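Local coordinates for protein putative alpha-L-fucosidase (Bacteroides thetaiotaomicron, PDB 3EYP) that probably hydrolyses terminal alpha-L-fucose residues from glycans, as a putative alpha-L-fucosidase of glycoside hydrolase family 29, at residues 14-17 with 18-22; 345-348 with 349-352. One frame throughout, in Å; residues are numbered along the deposited sequence.

Contact 1. Residues 14-17 with 18-22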
# COMPACT_ATOMS: atom_id res chain seq x y z
N GLN A 14 9.15 2.60 7.43
CA GLN A 14 8.96 2.29 6.04
C GLN A 14 9.10 0.80 5.82
O GLN A 14 8.40 0.22 5.06
CB GLN A 14 9.87 3.11 5.13
CG GLN A 14 9.51 4.60 5.16
CD GLN A 14 10.56 5.47 4.47
OE1 GLN A 14 11.76 5.21 4.61
NE2 GLN A 14 10.14 6.50 3.75
N LEU A 15 9.98 0.16 6.55
CA LEU A 15 10.11 -1.31 6.43
C LEU A 15 8.84 -2.01 6.95
O LEU A 15 8.35 -2.98 6.40
CB LEU A 15 11.33 -1.80 7.22
CG LEU A 15 12.73 -1.49 6.71
CD1 LEU A 15 13.76 -1.85 7.89
CD2 LEU A 15 12.95 -2.34 5.43
N GLU A 16 8.33 -1.53 8.06
CA GLU A 16 7.11 -2.11 8.69
C GLU A 16 5.92 -2.01 7.71
O GLU A 16 5.19 -2.96 7.44
CB GLU A 16 6.84 -1.41 10.03
CG GLU A 16 5.54 -1.87 10.73
CD GLU A 16 4.29 -1.20 10.15
OE1 GLU A 16 4.34 0.05 9.97
OE2 GLU A 16 3.29 -1.92 9.87
N TRP A 17 5.81 -0.83 7.11
CA TRP A 17 4.74 -0.50 6.14
C TRP A 17 4.85 -1.36 4.90
O TRP A 17 3.88 -1.96 4.43
CB TRP A 17 4.79 0.99 5.79
CG TRP A 17 4.01 1.42 4.58
CD1 TRP A 17 2.71 1.83 4.55
CD2 TRP A 17 4.50 1.56 3.23
NE1 TRP A 17 2.35 2.20 3.26
CE2 TRP A 17 3.42 2.03 2.43
CE3 TRP A 17 5.71 1.27 2.61
CZ2 TRP A 17 3.54 2.23 1.07
CZ3 TRP A 17 5.83 1.47 1.24
CH2 TRP A 17 4.74 1.96 0.49
N TYR A 18 6.07 -1.51 4.40
CA TYR A 18 6.27 -2.33 3.20
C TYR A 18 5.80 -3.77 3.43
O TYR A 18 5.21 -4.43 2.55
CB TYR A 18 7.76 -2.29 2.76
CG TYR A 18 8.04 -1.52 1.50
CD1 TYR A 18 9.08 -0.60 1.44
CD2 TYR A 18 7.29 -1.77 0.34
CE1 TYR A 18 9.38 0.07 0.27
CE2 TYR A 18 7.56 -1.09 -0.83
CZ TYR A 18 8.58 -0.16 -0.86
OH TYR A 18 8.87 0.50 -2.02
N ASN A 19 6.09 -4.26 4.62
CA ASN A 19 5.82 -5.64 4.98
C ASN A 19 4.33 -5.97 5.12
O ASN A 19 3.91 -7.15 5.10
CB ASN A 19 6.56 -6.01 6.27
CG ASN A 19 6.58 -7.50 6.51
OD1 ASN A 19 6.78 -8.30 5.57
ND2 ASN A 19 6.29 -7.89 7.74
N ARG A 20 3.53 -4.93 5.24
CA ARG A 20 2.05 -5.11 5.37
C ARG A 20 1.44 -5.69 4.07
O ARG A 20 0.54 -6.53 4.04
CB ARG A 20 1.36 -3.77 5.67
CG ARG A 20 1.80 -3.08 6.93
CD ARG A 20 0.98 -1.79 7.13
NE ARG A 20 1.56 -0.91 8.13
CZ ARG A 20 1.25 0.39 8.26
NH1 ARG A 20 0.37 0.98 7.47
NH2 ARG A 20 1.83 1.09 9.18
N GLU A 21 2.03 -5.23 3.00
CA GLU A 21 1.64 -5.56 1.60
C GLU A 21 0.34 -4.96 1.17
O GLU A 21 0.26 -4.25 0.18
CB GLU A 21 1.72 -7.07 1.33
CG GLU A 21 3.17 -7.50 1.37
CD GLU A 21 3.46 -8.92 0.93
OE1 GLU A 21 2.52 -9.69 0.62
OE2 GLU A 21 4.68 -9.23 0.91
N MET A 22 -0.66 -5.18 2.00
CA MET A 22 -2.02 -4.63 1.76
C MET A 22 -2.53 -3.91 3.02
O MET A 22 -2.16 -4.22 4.17
CB MET A 22 -2.99 -5.77 1.41
CG MET A 22 -2.95 -6.32 -0.02
SD MET A 22 -4.07 -7.65 -0.51
CE MET A 22 -5.56 -6.77 -0.82

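Contact 2. Residues 345-348 with 349-352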
# COMPACT_ATOMS: atom_id res chain seq x y z
N PRO A 345 23.57 -18.48 -4.07
CA PRO A 345 22.33 -18.26 -4.81
C PRO A 345 21.23 -19.15 -4.36
O PRO A 345 20.05 -18.88 -4.61
CB PRO A 345 22.70 -18.58 -6.27
CG PRO A 345 23.88 -19.44 -6.20
CD PRO A 345 24.61 -19.12 -4.89
N GLU A 346 21.60 -20.21 -3.66
CA GLU A 346 20.59 -21.12 -3.11
C GLU A 346 19.70 -20.41 -2.07
O GLU A 346 18.58 -20.82 -1.80
CB GLU A 346 21.21 -22.37 -2.48
CG GLU A 346 21.67 -23.36 -3.52
CD GLU A 346 23.09 -23.10 -3.95
OE1 GLU A 346 23.68 -22.12 -3.42
OE2 GLU A 346 23.60 -23.87 -4.83
N LYS A 347 20.22 -19.34 -1.50
CA LYS A 347 19.44 -18.58 -0.52
C LYS A 347 18.11 -18.03 -1.09
O LYS A 347 17.15 -17.90 -0.36
CB LYS A 347 20.27 -17.45 0.06
CG LYS A 347 21.49 -17.97 0.65
CD LYS A 347 21.20 -18.93 1.77
CE LYS A 347 22.42 -19.06 2.67
NZ LYS A 347 23.27 -20.17 2.21
N MET A 348 18.09 -17.75 -2.39
CA MET A 348 16.92 -17.12 -3.05
C MET A 348 15.71 -18.06 -3.03
O MET A 348 14.54 -17.70 -3.35
CB MET A 348 17.24 -16.75 -4.52
CG MET A 348 18.22 -15.51 -4.70
SD MET A 348 18.51 -14.94 -6.41
CE MET A 348 20.00 -15.85 -6.95
N LEU A 349 16.03 -19.28 -2.63
CA LEU A 349 15.11 -20.42 -2.78
C LEU A 349 14.66 -21.03 -1.48
O LEU A 349 13.84 -21.93 -1.48
CB LEU A 349 15.74 -21.54 -3.60
CG LEU A 349 16.15 -21.24 -5.02
CD1 LEU A 349 16.67 -22.48 -5.74
CD2 LEU A 349 14.93 -20.64 -5.73
N ASP A 350 15.23 -20.53 -0.41
CA ASP A 350 15.13 -21.16 0.90
C ASP A 350 13.97 -20.73 1.77
O ASP A 350 13.81 -21.17 2.89
CB ASP A 350 16.43 -21.03 1.67
CG ASP A 350 16.67 -19.63 2.21
OD1 ASP A 350 15.75 -18.80 2.11
OD2 ASP A 350 17.78 -19.37 2.73
N ASN A 351 13.16 -19.84 1.25
CA ASN A 351 12.00 -19.38 2.02
C ASN A 351 12.32 -18.82 3.40
O ASN A 351 11.46 -18.79 4.28
CB ASN A 351 11.04 -20.54 2.22
CG ASN A 351 10.36 -20.96 0.94
OD1 ASN A 351 10.11 -22.14 0.71
ND2 ASN A 351 10.07 -20.00 0.09
N GLU A 352 13.56 -18.44 3.62
CA GLU A 352 13.92 -17.78 4.88
C GLU A 352 13.71 -16.29 4.70
O GLU A 352 13.95 -15.74 3.63
CB GLU A 352 15.37 -17.99 5.27
CG GLU A 352 15.90 -19.38 5.11
CD GLU A 352 15.72 -20.21 6.34
OE1 GLU A 352 15.13 -19.72 7.33
OE2 GLU A 352 16.16 -21.39 6.31
O HOH W 1 13.06 -18.18 -1.09

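Contact 1. Residues 14-17 with 18-22
E16 and R20, one helical turn apart, form a bidentate salt bridge. R20 grips side-on, with NE and NH2 each taking one carboxylate oxygen. NE to OE2 of E16 is 2.7 Å and almost straight, and this oxygen lies in the guanidinium plane. NH2 reaches OE1 of E16 at 2.8 Å, on the syn lone pair of that oxygen, along a more bent path. The two planes are 35° apart, so the pairing is twisted rather than flat. E16 gets there by a bend at chi2 (-80°), while R20 runs extended from CG to NE. Both charges have second partners: K119 binds OE2 of E16, and E162 pairs with NH1 of R20. With R20 and K119 beside it, E16 probably stays ionised.

The aromatic contact joins consecutive residues. The edge of W17 points into the face of Y18, with CZ3 of W17 3.5 Å above the ring plane and over its centre. The ring planes meet at 58°. The polar ends bond further off, NE1 of W17 to E253 and OH of Y18 to N289.

Backbone bonds of the helix run from Y18 N to Q14 O (3.0 Å) and from N19 N to L15 O (3.1 Å). R20 N then turns mainly to W17 O at 3.1 Å, a tighter turn near the helix end. E21 follows with positive phi.

Helix 12-20 leads through E21 into strand 22-26 of the parallel sheet. W17 and Y18 pack on V291 of strand 291-295. E16, W17 and R20 touch V193 of strand 193-195.

Contact 2. Residues 345-348 with 349-352
An Asx turn at D350 follows the short 3-10 segment that starts at P345, and K347 and D350 meet where the two join. D350 N donates to K347 O at 3.3 Å. The N-H points almost straight at the oxygen (169°) but comes from above the carbonyl plane, not along a lone pair. L349 N lies 3.1 Å from E346 O in a similar i to i+3 bond, though the place of this nitrogen is less sure. Within the first half, M348 N bonds P345 O, which is the same 3-10 spacing.

The D350 carboxylate turns back beside its own backbone, with chi1 74° placing CG between the backbone N and the carbonyl carbon. OD1 accepts from E352 N at 2.7 Å, and this bond closes the Asx turn. The donor meets OD1 from above the carboxylate plane. OD2 bonds T355, so both oxygens are engaged. The aliphatic part of K347 runs beside the same group, with CD 3.6 Å from OD2 of D350. Its charged end goes to S344 and A341, and NZ stays 5.6 Å from OD2 of D350. Any attraction between these charges is therefore at a distance.

One water ties the halves together. It donates to M348 O at 2.7 Å and accepts from N351 N at 2.9 Å.

L349 packs on V333 and F370, and M348 on I368 and F357. The stretch is a short 3-10 segment followed by an Asx turn, part of a loop between strands 332-335 and 357-358 of the beta-sandwich F5/8 type C domain.

How the contacts relate
Contact 1 comes first along the chain and contact 2 much later. They share no helix, strand or sheet. Contact 1 ends helix 12-20 and leads into strand 22-26 of the parallel sheet, in the TIM-barrel family region that would carry the fucosidase activity. Contact 2 lies in the F5/8 type C region, between strands that belong to two different antiparallel sheets. The centres of contacts 1 and 2 are about 21 Å apart, and their nearest atoms about 11 Å apart, without touching. Contact 1 is centred about 8 Å from the centre of the molecule, contact 2 about 26 Å. Residues such as H421, which stacks on Y18, show that the two regions meet close to contact 1.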